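Local coordinates for fibrinogen binding protein (Staphylococcus aureus subsp. aureus Mu50, PDB 3DOA) that probably binds fibrinogen and may act, like its NFACT relatives, in ribosome-associated quality control, at residues 1-9 with 195-205; 15-25 with 36-47. All coordinates share one frame; numbering follows the deposited sequence.

Interaction 1: 1-9 with 195-205; sequences MAYDGLFTK and LNQFEGFSPLI
Two glycines meet backbone to backbone here: the CA atoms of Gly-5 and Gly-200 lie 3.9 Å apart. Neither residue has a side chain, so the backbones come close. Gly-200 also has a positive phi, as the third residue of a type II turn from Phe-198 to Phe-201. With the two segments this close, Gly-5 N donates to Gly-200 O at 2.9 Å. The hydrogen bond is bent, 132° at the hydrogen, but it reaches a lone pair in the carbonyl plane.

Asp-4 and Ser-202 make the second polar link. Ser-202 OG donates to Asp-4 OD1 at 2.7 Å, on the syn side of the carboxylate and 19° out of its plane. Both residues are N-caps: Asp-4 precedes helix 5-15 and Ser-202 precedes helix 203-210. The contact thus joins two helix starts, one at the N terminus and one in the helical part of the NFACT region. Ser-202 OG also accepts a weak capping bond from Ile-205 N. It sits between the backbone N and the carbonyl carbon (chi1 51°), where it can serve both partners. The Asp-4 side chain makes no capping bond.

Apolar side chains pack beside this buried pair. Leu-6 CD1 touches Ile-205 CG1 at 3.7 Å, the two side chains crossing at about a right angle. The same methyl approaches Phe-201 CE1 obliquely at 4.0 Å. Met-229 of helix 220-232 touches both Leu-6 and Phe-201. Ala-2 CB meets Leu-204 CD1, and the extended Met-1 chain lays SD across Pro-203 CD at 4.0 Å.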
loop_
_atom_site.group_PDB
_atom_site.type_symbol
_atom_site.label_atom_id
_atom_site.label_comp_id
_atom_site.label_asym_id
_atom_site.label_seq_id
_atom_site.Cartn_x
_atom_site.Cartn_y
_atom_site.Cartn_z
ATOM N N MET A 1 9.030 4.592 3.636
ATOM C CA MET A 1 8.057 4.339 4.736
ATOM C C MET A 1 6.833 5.302 4.793
ATOM O O MET A 1 5.922 5.023 5.570
ATOM C CB MET A 1 8.763 4.251 6.136
ATOM C CG MET A 1 8.002 3.213 7.123
ATOM S SD MET A 1 8.696 2.503 8.713
ATOM C CE MET A 1 7.459 1.238 9.293
ATOM N N ALA A 2 6.756 6.387 3.990
ATOM C CA ALA A 2 5.519 7.264 3.965
ATOM C C ALA A 2 4.337 6.595 3.287
ATOM O O ALA A 2 3.192 6.968 3.553
ATOM C CB ALA A 2 5.762 8.601 3.309
ATOM N N TYR A 3 4.594 5.622 2.395
ATOM C CA TYR A 3 3.551 4.646 1.980
ATOM C C TYR A 3 3.241 3.615 3.104
ATOM O O TYR A 3 3.723 2.552 3.115
ATOM C CB TYR A 3 3.938 3.990 0.658
ATOM C CG TYR A 3 2.762 3.731 -0.303
ATOM C CD1 TYR A 3 1.693 2.880 0.053
ATOM C CD2 TYR A 3 2.735 4.312 -1.562
ATOM C CE1 TYR A 3 0.658 2.630 -0.831
ATOM C CE2 TYR A 3 1.692 4.089 -2.426
ATOM C CZ TYR A 3 0.657 3.251 -2.065
ATOM O OH TYR A 3 -0.381 3.065 -2.932
ATOM N N ASP A 4 2.520 4.079 4.103
ATOM C CA ASP A 4 1.887 3.347 5.184
ATOM C C ASP A 4 0.867 2.298 4.831
ATOM O O ASP A 4 0.315 2.271 3.715
ATOM C CB ASP A 4 0.882 4.341 5.789
ATOM C CG ASP A 4 1.486 5.289 6.618
ATOM O OD1 ASP A 4 2.699 5.405 6.471
ATOM O OD2 ASP A 4 0.792 5.900 7.436
ATOM N N GLY A 5 0.463 1.599 5.880
ATOM C CA GLY A 5 -0.833 1.002 5.929
ATOM C C GLY A 5 -1.916 2.000 5.604
ATOM O O GLY A 5 -2.672 1.817 4.671
ATOM N N LEU A 6 -2.005 3.084 6.360
ATOM C CA LEU A 6 -3.137 4.001 6.197
ATOM C C LEU A 6 -3.174 4.663 4.821
ATOM O O LEU A 6 -4.245 4.848 4.235
ATOM C CB LEU A 6 -3.159 5.023 7.330
ATOM C CG LEU A 6 -3.043 4.440 8.749
ATOM C CD1 LEU A 6 -2.718 5.570 9.546
ATOM C CD2 LEU A 6 -4.307 3.792 9.341
ATOM N N PHE A 7 -2.009 5.000 4.294
ATOM C CA PHE A 7 -1.928 5.496 2.923
ATOM C C PHE A 7 -2.490 4.435 1.961
ATOM O O PHE A 7 -3.417 4.705 1.161
ATOM C CB PHE A 7 -0.491 5.830 2.571
ATOM C CG PHE A 7 -0.377 6.611 1.346
ATOM C CD1 PHE A 7 -0.468 7.991 1.382
ATOM C CD2 PHE A 7 -0.244 5.987 0.132
ATOM C CE1 PHE A 7 -0.388 8.787 0.202
ATOM C CE2 PHE A 7 -0.151 6.745 -1.051
ATOM C CZ PHE A 7 -0.222 8.177 -1.014
ATOM N N THR A 8 -1.968 3.210 2.083
ATOM C CA THR A 8 -2.553 2.057 1.384
ATOM C C THR A 8 -4.082 1.968 1.540
ATOM O O THR A 8 -4.811 1.797 0.553
ATOM C CB THR A 8 -1.947 0.770 1.882
ATOM O OG1 THR A 8 -0.542 0.804 1.636
ATOM C CG2 THR A 8 -2.580 -0.455 1.233
ATOM N N LYS A 9 -4.604 2.094 2.745
ATOM C CA LYS A 9 -6.046 2.002 2.869
ATOM C C LYS A 9 -6.646 2.967 1.874
ATOM O O LYS A 9 -7.593 2.614 1.187
ATOM C CB LYS A 9 -6.548 2.281 4.313
ATOM C CG LYS A 9 -7.996 2.811 4.409
ATOM C CD LYS A 9 -8.470 3.036 5.862
ATOM C CE LYS A 9 -9.777 2.342 6.187
ATOM N NZ LYS A 9 -10.740 2.433 5.019
ATOM N N LEU A 195 4.554 2.858 16.873
ATOM C CA LEU A 195 5.104 2.197 15.698
ATOM C C LEU A 195 5.357 0.713 15.978
ATOM O O LEU A 195 5.100 -0.112 15.159
ATOM C CB LEU A 195 6.385 2.880 15.239
ATOM C CG LEU A 195 6.759 2.704 13.771
ATOM C CD1 LEU A 195 5.689 3.320 12.839
ATOM C CD2 LEU A 195 8.112 3.342 13.485
ATOM N N ASN A 196 5.830 0.356 17.137
ATOM C CA ASN A 196 6.099 -1.037 17.380
ATOM C C ASN A 196 4.885 -1.904 17.548
ATOM O O ASN A 196 5.039 -3.089 17.483
ATOM C CB ASN A 196 6.911 -1.260 18.674
ATOM C CG ASN A 196 8.226 -0.567 18.660
ATOM O OD1 ASN A 196 8.850 -0.451 17.608
ATOM N ND2 ASN A 196 8.644 -0.059 19.828
ATOM N N GLN A 197 3.705 -1.374 17.856
ATOM C CA GLN A 197 2.606 -2.285 18.209
ATOM C C GLN A 197 1.513 -2.356 17.195
ATOM O O GLN A 197 0.654 -3.259 17.266
ATOM C CB GLN A 197 1.966 -1.918 19.546
ATOM C CG GLN A 197 2.325 -2.902 20.664
ATOM C CD GLN A 197 3.355 -2.300 21.617
ATOM O OE1 GLN A 197 3.389 -2.636 22.801
ATOM N NE2 GLN A 197 4.168 -1.365 21.110
ATOM N N PHE A 198 1.527 -1.414 16.263
ATOM C CA PHE A 198 0.398 -1.215 15.371
ATOM C C PHE A 198 0.762 -1.418 13.921
ATOM O O PHE A 198 1.740 -0.866 13.418
ATOM C CB PHE A 198 -0.248 0.146 15.694
ATOM C CG PHE A 198 -0.957 0.124 17.007
ATOM C CD1 PHE A 198 -2.255 -0.363 17.098
ATOM C CD2 PHE A 198 -0.293 0.432 18.172
ATOM C CE1 PHE A 198 -2.936 -0.454 18.344
ATOM C CE2 PHE A 198 -0.957 0.345 19.436
ATOM C CZ PHE A 198 -2.285 -0.093 19.508
ATOM N N GLU A 199 -0.010 -2.301 13.295
ATOM C CA GLU A 199 0.215 -2.771 11.896
ATOM C C GLU A 199 0.035 -1.617 10.946
ATOM O O GLU A 199 -0.932 -0.847 11.002
ATOM C CB GLU A 199 -0.758 -3.952 11.536
ATOM C CG GLU A 199 -0.765 -4.493 10.023
ATOM C CD GLU A 199 -1.860 -5.601 9.686
ATOM O OE1 GLU A 199 -3.013 -5.613 10.253
ATOM O OE2 GLU A 199 -1.532 -6.466 8.798
ATOM N N GLY A 200 0.984 -1.474 10.068
ATOM C CA GLY A 200 0.866 -0.423 9.080
ATOM C C GLY A 200 1.099 1.013 9.500
ATOM O O GLY A 200 0.892 1.920 8.693
ATOM N N PHE A 201 1.547 1.243 10.724
ATOM C CA PHE A 201 1.924 2.594 11.147
ATOM C C PHE A 201 3.282 3.037 10.607
ATOM O O PHE A 201 4.088 2.213 10.184
ATOM C CB PHE A 201 1.921 2.696 12.669
ATOM C CG PHE A 201 0.580 3.081 13.266
ATOM C CD1 PHE A 201 -0.535 3.378 12.458
ATOM C CD2 PHE A 201 0.464 3.222 14.647
ATOM C CE1 PHE A 201 -1.737 3.762 13.024
ATOM C CE2 PHE A 201 -0.731 3.600 15.200
ATOM C CZ PHE A 201 -1.831 3.870 14.382
ATOM N N SER A 202 3.483 4.349 10.583
ATOM C CA SER A 202 4.743 5.007 10.202
ATOM C C SER A 202 5.035 6.131 11.199
ATOM O O SER A 202 4.092 6.685 11.854
ATOM C CB SER A 202 4.613 5.686 8.850
ATOM O OG SER A 202 3.454 6.511 8.864
ATOM N N PRO A 203 6.315 6.530 11.260
ATOM C CA PRO A 203 6.776 7.723 11.891
ATOM C C PRO A 203 5.814 8.904 11.685
ATOM O O PRO A 203 5.334 9.498 12.661
ATOM C CB PRO A 203 8.081 7.942 11.171
ATOM C CG PRO A 203 8.596 6.629 11.028
ATOM C CD PRO A 203 7.447 5.812 10.671
ATOM N N LEU A 204 5.496 9.183 10.428
ATOM C CA LEU A 204 4.604 10.267 10.102
ATOM C C LEU A 204 3.370 10.229 10.942
ATOM O O LEU A 204 3.040 11.239 11.615
ATOM C CB LEU A 204 4.198 10.236 8.638
ATOM C CG LEU A 204 5.215 10.828 7.663
ATOM C CD1 LEU A 204 5.098 10.331 6.169
ATOM C CD2 LEU A 204 5.046 12.329 7.777
ATOM N N ILE A 205 2.681 9.093 10.941
ATOM C CA ILE A 205 1.395 9.065 11.623
ATOM C C ILE A 205 1.568 8.971 13.156
ATOM O O ILE A 205 0.809 9.621 13.904
ATOM C CB ILE A 205 0.467 7.956 11.065
ATOM C CG1 ILE A 205 -1.005 8.262 11.438
ATOM C CG2 ILE A 205 0.983 6.548 11.440
ATOM C CD1 ILE A 205 -1.603 9.459 10.673
#

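Interaction 2: 15-25 with 36-47; sequences LQFLTTGRVHK and MVVRQNRQNHQL
Phe-17 points a ring edge at the face of His-45. This T-shaped pair has centroids 5.1 Å apart and planes at 77°. Phe-17 CE1 does the touching, above the His-45 ring and toward its rim. The Phe-17 ring gets there with CG between its backbone N and carbonyl carbon (chi1 81°). Leu-18 CD2 lies obliquely against the His-45 ring and reaches Val-38 CG1 at 4.1 Å. Leu-18 CD1 and Leu-15 CD1 both turn to Leu-47 CD1, the latter at 4.0 Å. Leu-60 of strand 57-61 also touches Leu-15 and Leu-47.

His-24 and Arg-39 run side by side and point the same way. The imidazole and guanidinium planes are 36° apart, and His-24 CD2 rests on Arg-39 CD at 3.5 Å. Asn-44 OD1 stands over one face of the His-24 ring and takes a weak hydrogen bond from Arg-39 NH2. Lys-25 lies alongside Val-37, with CB on CG1 at 3.5 Å.

His-24, Lys-25, Val-37 and Arg-39 belong to the antiparallel hairpin of strands 22-30 and 33-40; Asn-44, His-45 and Leu-47 lie on strand 43-50. Arg-22 and Arg-39 form a hydrogen-bonded pair; Arg-39 N donates to Arg-22 O at 2.8 Å, nearly straight. A classic beta bulge follows, where His-24 and Lys-25 both face Val-37. His-24 N donates to Val-37 O at 2.9 Å.

Leucine and valine methyls join the 3-10 segment and turn before strand 22-30 to the sheet. Arg-39 and Lys-25 lie beside the His-24 ring, and their charges would probably make this surface positive and disfavour protonation of the imidazole.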
loop_
_atom_site.group_PDB
_atom_site.type_symbol
_atom_site.label_atom_id
_atom_site.label_comp_id
_atom_site.label_asym_id
_atom_site.label_seq_id
_atom_site.Cartn_x
_atom_site.Cartn_y
_atom_site.Cartn_z
ATOM N N LEU A 15 -9.099 2.963 -5.851
ATOM C CA LEU A 15 -8.940 2.027 -6.979
ATOM C C LEU A 15 -10.154 1.094 -7.175
ATOM O O LEU A 15 -10.184 0.288 -8.099
ATOM C CB LEU A 15 -7.661 1.195 -6.802
ATOM C CG LEU A 15 -6.338 1.952 -6.784
ATOM C CD1 LEU A 15 -5.127 1.016 -6.725
ATOM C CD2 LEU A 15 -6.251 2.826 -7.984
ATOM N N GLN A 16 -11.172 1.229 -6.347
ATOM C CA GLN A 16 -12.350 0.367 -6.455
ATOM C C GLN A 16 -13.157 0.526 -7.782
ATOM O O GLN A 16 -13.834 -0.412 -8.255
ATOM C CB GLN A 16 -13.240 0.630 -5.259
ATOM C CG GLN A 16 -12.513 0.387 -3.960
ATOM C CD GLN A 16 -12.269 -1.065 -3.746
ATOM O OE1 GLN A 16 -13.203 -1.819 -3.858
ATOM N NE2 GLN A 16 -11.048 -1.472 -3.417
ATOM N N PHE A 17 -13.083 1.697 -8.394
ATOM C CA PHE A 17 -13.792 1.927 -9.621
ATOM C C PHE A 17 -13.190 1.036 -10.701
ATOM O O PHE A 17 -13.814 0.787 -11.702
ATOM C CB PHE A 17 -13.731 3.410 -10.017
ATOM C CG PHE A 17 -12.445 3.806 -10.705
ATOM C CD1 PHE A 17 -12.370 3.879 -12.079
ATOM C CD2 PHE A 17 -11.306 4.077 -9.978
ATOM C CE1 PHE A 17 -11.167 4.238 -12.724
ATOM C CE2 PHE A 17 -10.109 4.430 -10.601
ATOM C CZ PHE A 17 -10.036 4.511 -11.969
ATOM N N LEU A 18 -11.995 0.529 -10.514
ATOM C CA LEU A 18 -11.472 -0.449 -11.463
ATOM C C LEU A 18 -12.079 -1.885 -11.314
ATOM O O LEU A 18 -11.942 -2.708 -12.219
ATOM C CB LEU A 18 -9.934 -0.521 -11.365
ATOM C CG LEU A 18 -9.053 0.713 -11.636
ATOM C CD1 LEU A 18 -7.605 0.492 -11.204
ATOM C CD2 LEU A 18 -9.118 1.083 -13.083
ATOM N N THR A 19 -12.716 -2.237 -10.203
ATOM C CA THR A 19 -13.362 -3.583 -10.135
ATOM C C THR A 19 -14.338 -3.840 -11.311
ATOM O O THR A 19 -15.101 -2.956 -11.624
ATOM C CB THR A 19 -14.134 -3.728 -8.846
ATOM O OG1 THR A 19 -13.444 -3.008 -7.862
ATOM C CG2 THR A 19 -14.166 -5.107 -8.395
ATOM N N THR A 20 -14.307 -5.012 -11.962
ATOM C CA THR A 20 -15.055 -5.256 -13.221
ATOM C C THR A 20 -14.277 -4.996 -14.472
ATOM O O THR A 20 -14.653 -5.478 -15.525
ATOM C CB THR A 20 -16.264 -4.378 -13.311
ATOM O OG1 THR A 20 -17.078 -4.792 -12.245
ATOM C CG2 THR A 20 -17.031 -4.482 -14.655
ATOM N N GLY A 21 -13.211 -4.207 -14.377
ATOM C CA GLY A 21 -12.455 -3.834 -15.541
ATOM C C GLY A 21 -11.712 -5.068 -15.992
ATOM O O GLY A 21 -11.523 -6.035 -15.231
ATOM N N ARG A 22 -11.284 -4.987 -17.248
ATOM C CA ARG A 22 -10.537 -5.998 -17.933
ATOM C C ARG A 22 -9.062 -5.612 -18.033
ATOM O O ARG A 22 -8.722 -4.482 -18.378
ATOM C CB ARG A 22 -11.094 -6.116 -19.348
ATOM C CG ARG A 22 -10.535 -7.308 -20.151
ATOM C CD ARG A 22 -11.230 -7.525 -21.471
ATOM N NE ARG A 22 -12.717 -7.525 -21.421
ATOM C CZ ARG A 22 -13.543 -8.543 -21.065
ATOM N NH1 ARG A 22 -13.085 -9.717 -20.628
ATOM N NH2 ARG A 22 -14.874 -8.372 -21.127
ATOM N N VAL A 23 -8.191 -6.579 -17.785
ATOM C CA VAL A 23 -6.774 -6.380 -17.943
ATOM C C VAL A 23 -6.433 -6.449 -19.443
ATOM O O VAL A 23 -6.586 -7.470 -20.135
ATOM C CB VAL A 23 -6.015 -7.459 -17.226
ATOM C CG1 VAL A 23 -4.558 -7.182 -17.287
ATOM C CG2 VAL A 23 -6.516 -7.597 -15.809
ATOM N N HIS A 24 -5.932 -5.342 -19.930
ATOM C CA HIS A 24 -5.874 -5.095 -21.330
ATOM C C HIS A 24 -4.480 -5.135 -21.872
ATOM O O HIS A 24 -4.310 -5.219 -23.084
ATOM C CB HIS A 24 -6.444 -3.714 -21.567
ATOM C CG HIS A 24 -6.564 -3.346 -23.001
ATOM N ND1 HIS A 24 -5.665 -2.509 -23.624
ATOM C CD2 HIS A 24 -7.476 -3.688 -23.936
ATOM C CE1 HIS A 24 -6.027 -2.335 -24.882
ATOM N NE2 HIS A 24 -7.120 -3.044 -25.096
ATOM N N LYS A 25 -3.484 -5.060 -20.997
ATOM C CA LYS A 25 -2.091 -4.833 -21.397
ATOM C C LYS A 25 -1.225 -4.889 -20.146
ATOM O O LYS A 25 -1.640 -4.460 -19.043
ATOM C CB LYS A 25 -1.956 -3.453 -22.025
ATOM C CG LYS A 25 -0.833 -3.253 -23.068
ATOM C CD LYS A 25 -1.366 -2.477 -24.402
ATOM C CE LYS A 25 -1.980 -1.001 -24.143
ATOM N NZ LYS A 25 -2.977 -0.451 -25.195
ATOM N N MET A 36 0.245 -1.936 -15.587
ATOM C CA MET A 36 -0.823 -2.884 -15.928
ATOM C C MET A 36 -1.986 -2.041 -16.411
ATOM O O MET A 36 -2.571 -1.347 -15.585
ATOM C CB MET A 36 -1.142 -3.746 -14.702
ATOM C CG MET A 36 -2.539 -4.311 -14.653
ATOM S SD MET A 36 -2.916 -5.556 -13.301
ATOM C CE MET A 36 -1.500 -6.709 -13.280
ATOM N N VAL A 37 -2.306 -2.030 -17.722
ATOM C CA VAL A 37 -3.473 -1.209 -18.119
ATOM C C VAL A 37 -4.842 -1.925 -18.031
ATOM O O VAL A 37 -5.017 -3.000 -18.533
ATOM C CB VAL A 37 -3.302 -0.301 -19.373
ATOM C CG1 VAL A 37 -2.015 -0.568 -20.055
ATOM C CG2 VAL A 37 -4.504 -0.368 -20.272
ATOM N N VAL A 38 -5.758 -1.308 -17.289
ATOM C CA VAL A 38 -7.066 -1.808 -17.055
ATOM C C VAL A 38 -8.062 -0.995 -17.851
ATOM O O VAL A 38 -8.107 0.214 -17.751
ATOM C CB VAL A 38 -7.405 -1.692 -15.601
ATOM C CG1 VAL A 38 -8.805 -2.282 -15.337
ATOM C CG2 VAL A 38 -6.327 -2.399 -14.816
ATOM N N ARG A 39 -8.876 -1.690 -18.628
ATOM C CA ARG A 39 -9.843 -1.077 -19.517
ATOM C C ARG A 39 -11.213 -1.318 -18.900
ATOM O O ARG A 39 -11.617 -2.432 -18.679
ATOM C CB ARG A 39 -9.706 -1.691 -20.885
ATOM C CG ARG A 39 -10.374 -0.942 -21.961
ATOM C CD ARG A 39 -10.150 -1.556 -23.374
ATOM N NE ARG A 39 -11.002 -0.843 -24.332
ATOM C CZ ARG A 39 -10.569 0.029 -25.241
ATOM N NH1 ARG A 39 -11.459 0.634 -26.054
ATOM N NH2 ARG A 39 -9.250 0.273 -25.372
ATOM N N GLN A 40 -11.872 -0.235 -18.545
ATOM C CA GLN A 40 -13.138 -0.249 -17.857
ATOM C C GLN A 40 -13.978 0.578 -18.814
ATOM O O GLN A 40 -13.507 1.567 -19.295
ATOM C CB GLN A 40 -12.977 0.408 -16.482
ATOM C CG GLN A 40 -14.252 0.606 -15.748
ATOM C CD GLN A 40 -14.793 -0.704 -15.204
ATOM O OE1 GLN A 40 -14.403 -1.115 -14.104
ATOM N NE2 GLN A 40 -15.696 -1.378 -15.968
ATOM N N ASN A 41 -15.172 0.133 -19.171
ATOM C CA ASN A 41 -15.965 0.804 -20.194
ATOM C C ASN A 41 -15.163 1.488 -21.335
ATOM O O ASN A 41 -15.371 2.617 -21.680
ATOM C CB ASN A 41 -16.889 1.800 -19.522
ATOM C CG ASN A 41 -17.755 2.573 -20.519
ATOM O OD1 ASN A 41 -17.995 2.119 -21.643
ATOM N ND2 ASN A 41 -18.235 3.742 -20.114
ATOM N N ARG A 42 -14.239 0.783 -21.943
ATOM C CA ARG A 42 -13.548 1.278 -23.141
ATOM C C ARG A 42 -12.560 2.437 -22.984
ATOM O O ARG A 42 -12.121 3.008 -23.982
ATOM C CB ARG A 42 -14.569 1.603 -24.209
ATOM C CG ARG A 42 -15.111 0.332 -24.827
ATOM C CD ARG A 42 -15.343 0.556 -26.335
ATOM N NE ARG A 42 -16.113 -0.505 -26.970
ATOM C CZ ARG A 42 -17.383 -0.801 -26.684
ATOM N NH1 ARG A 42 -18.056 -0.144 -25.749
ATOM N NH2 ARG A 42 -17.988 -1.781 -27.334
ATOM N N GLN A 43 -12.193 2.748 -21.744
ATOM C CA GLN A 43 -11.143 3.691 -21.467
ATOM C C GLN A 43 -10.088 2.965 -20.752
ATOM O O GLN A 43 -10.379 2.143 -19.916
ATOM C CB GLN A 43 -11.623 4.749 -20.519
ATOM C CG GLN A 43 -12.871 5.439 -20.965
ATOM C CD GLN A 43 -12.717 6.078 -22.300
ATOM O OE1 GLN A 43 -13.638 6.061 -23.064
ATOM N NE2 GLN A 43 -11.558 6.652 -22.584
ATOM N N ASN A 44 -8.851 3.309 -21.033
ATOM C CA ASN A 44 -7.749 2.662 -20.373
ATOM C C ASN A 44 -7.302 3.443 -19.155
ATOM O O ASN A 44 -7.436 4.669 -19.096
ATOM C CB ASN A 44 -6.595 2.507 -21.353
ATOM C CG ASN A 44 -6.980 1.711 -22.573
ATOM O OD1 ASN A 44 -7.702 0.732 -22.477
ATOM N ND2 ASN A 44 -6.494 2.119 -23.722
ATOM N N HIS A 45 -6.766 2.706 -18.187
ATOM C CA HIS A 45 -6.192 3.246 -16.942
ATOM C C HIS A 45 -4.835 2.556 -16.645
ATOM O O HIS A 45 -4.766 1.355 -16.628
ATOM C CB HIS A 45 -7.186 3.043 -15.808
ATOM C CG HIS A 45 -8.508 3.710 -16.036
ATOM N ND1 HIS A 45 -8.785 4.990 -15.609
ATOM C CD2 HIS A 45 -9.633 3.276 -16.641
ATOM C CE1 HIS A 45 -10.019 5.321 -15.941
ATOM N NE2 HIS A 45 -10.559 4.293 -16.563
ATOM N N GLN A 46 -3.754 3.318 -16.466
ATOM C CA GLN A 46 -2.392 2.786 -16.204
ATOM C C GLN A 46 -2.103 2.629 -14.695
ATOM O O GLN A 46 -1.879 3.593 -13.998
ATOM C CB GLN A 46 -1.351 3.746 -16.755
ATOM C CG GLN A 46 -0.488 3.304 -17.870
ATOM C CD GLN A 46 0.329 4.477 -18.433
ATOM O OE1 GLN A 46 0.512 5.516 -17.753
ATOM N NE2 GLN A 46 0.811 4.336 -19.692
ATOM N N LEU A 47 -2.085 1.389 -14.233
ATOM C CA LEU A 47 -1.844 1.029 -12.838
ATOM C C LEU A 47 -0.354 0.728 -12.708
ATOM O O LEU A 47 0.164 -0.158 -13.383
ATOM C CB LEU A 47 -2.654 -0.221 -12.505
ATOM C CG LEU A 47 -2.774 -0.573 -11.046
ATOM C CD1 LEU A 47 -3.418 0.567 -10.290
ATOM C CD2 LEU A 47 -3.642 -1.763 -10.940
#

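From the N terminus, the chain enters interaction 1 at once, then runs through helix 5-15 into residues 15-25 of interaction 2. The hairpin turn brings residues 36-47 back, closing a short loop. The chain then builds the rest of the first sheet and the five-stranded sheet and reaches the end of helix 190-197, where residues 195-205 close the much longer loop of interaction 1. The short loop therefore nests within the long one. The centres of interactions 1 and 2 are 28 Å apart, and the two do not touch. Interaction 1 ties the N terminus to the later helical region; interaction 2 ties the end of helix 5-15 and the turn after it to strands of the first sheet.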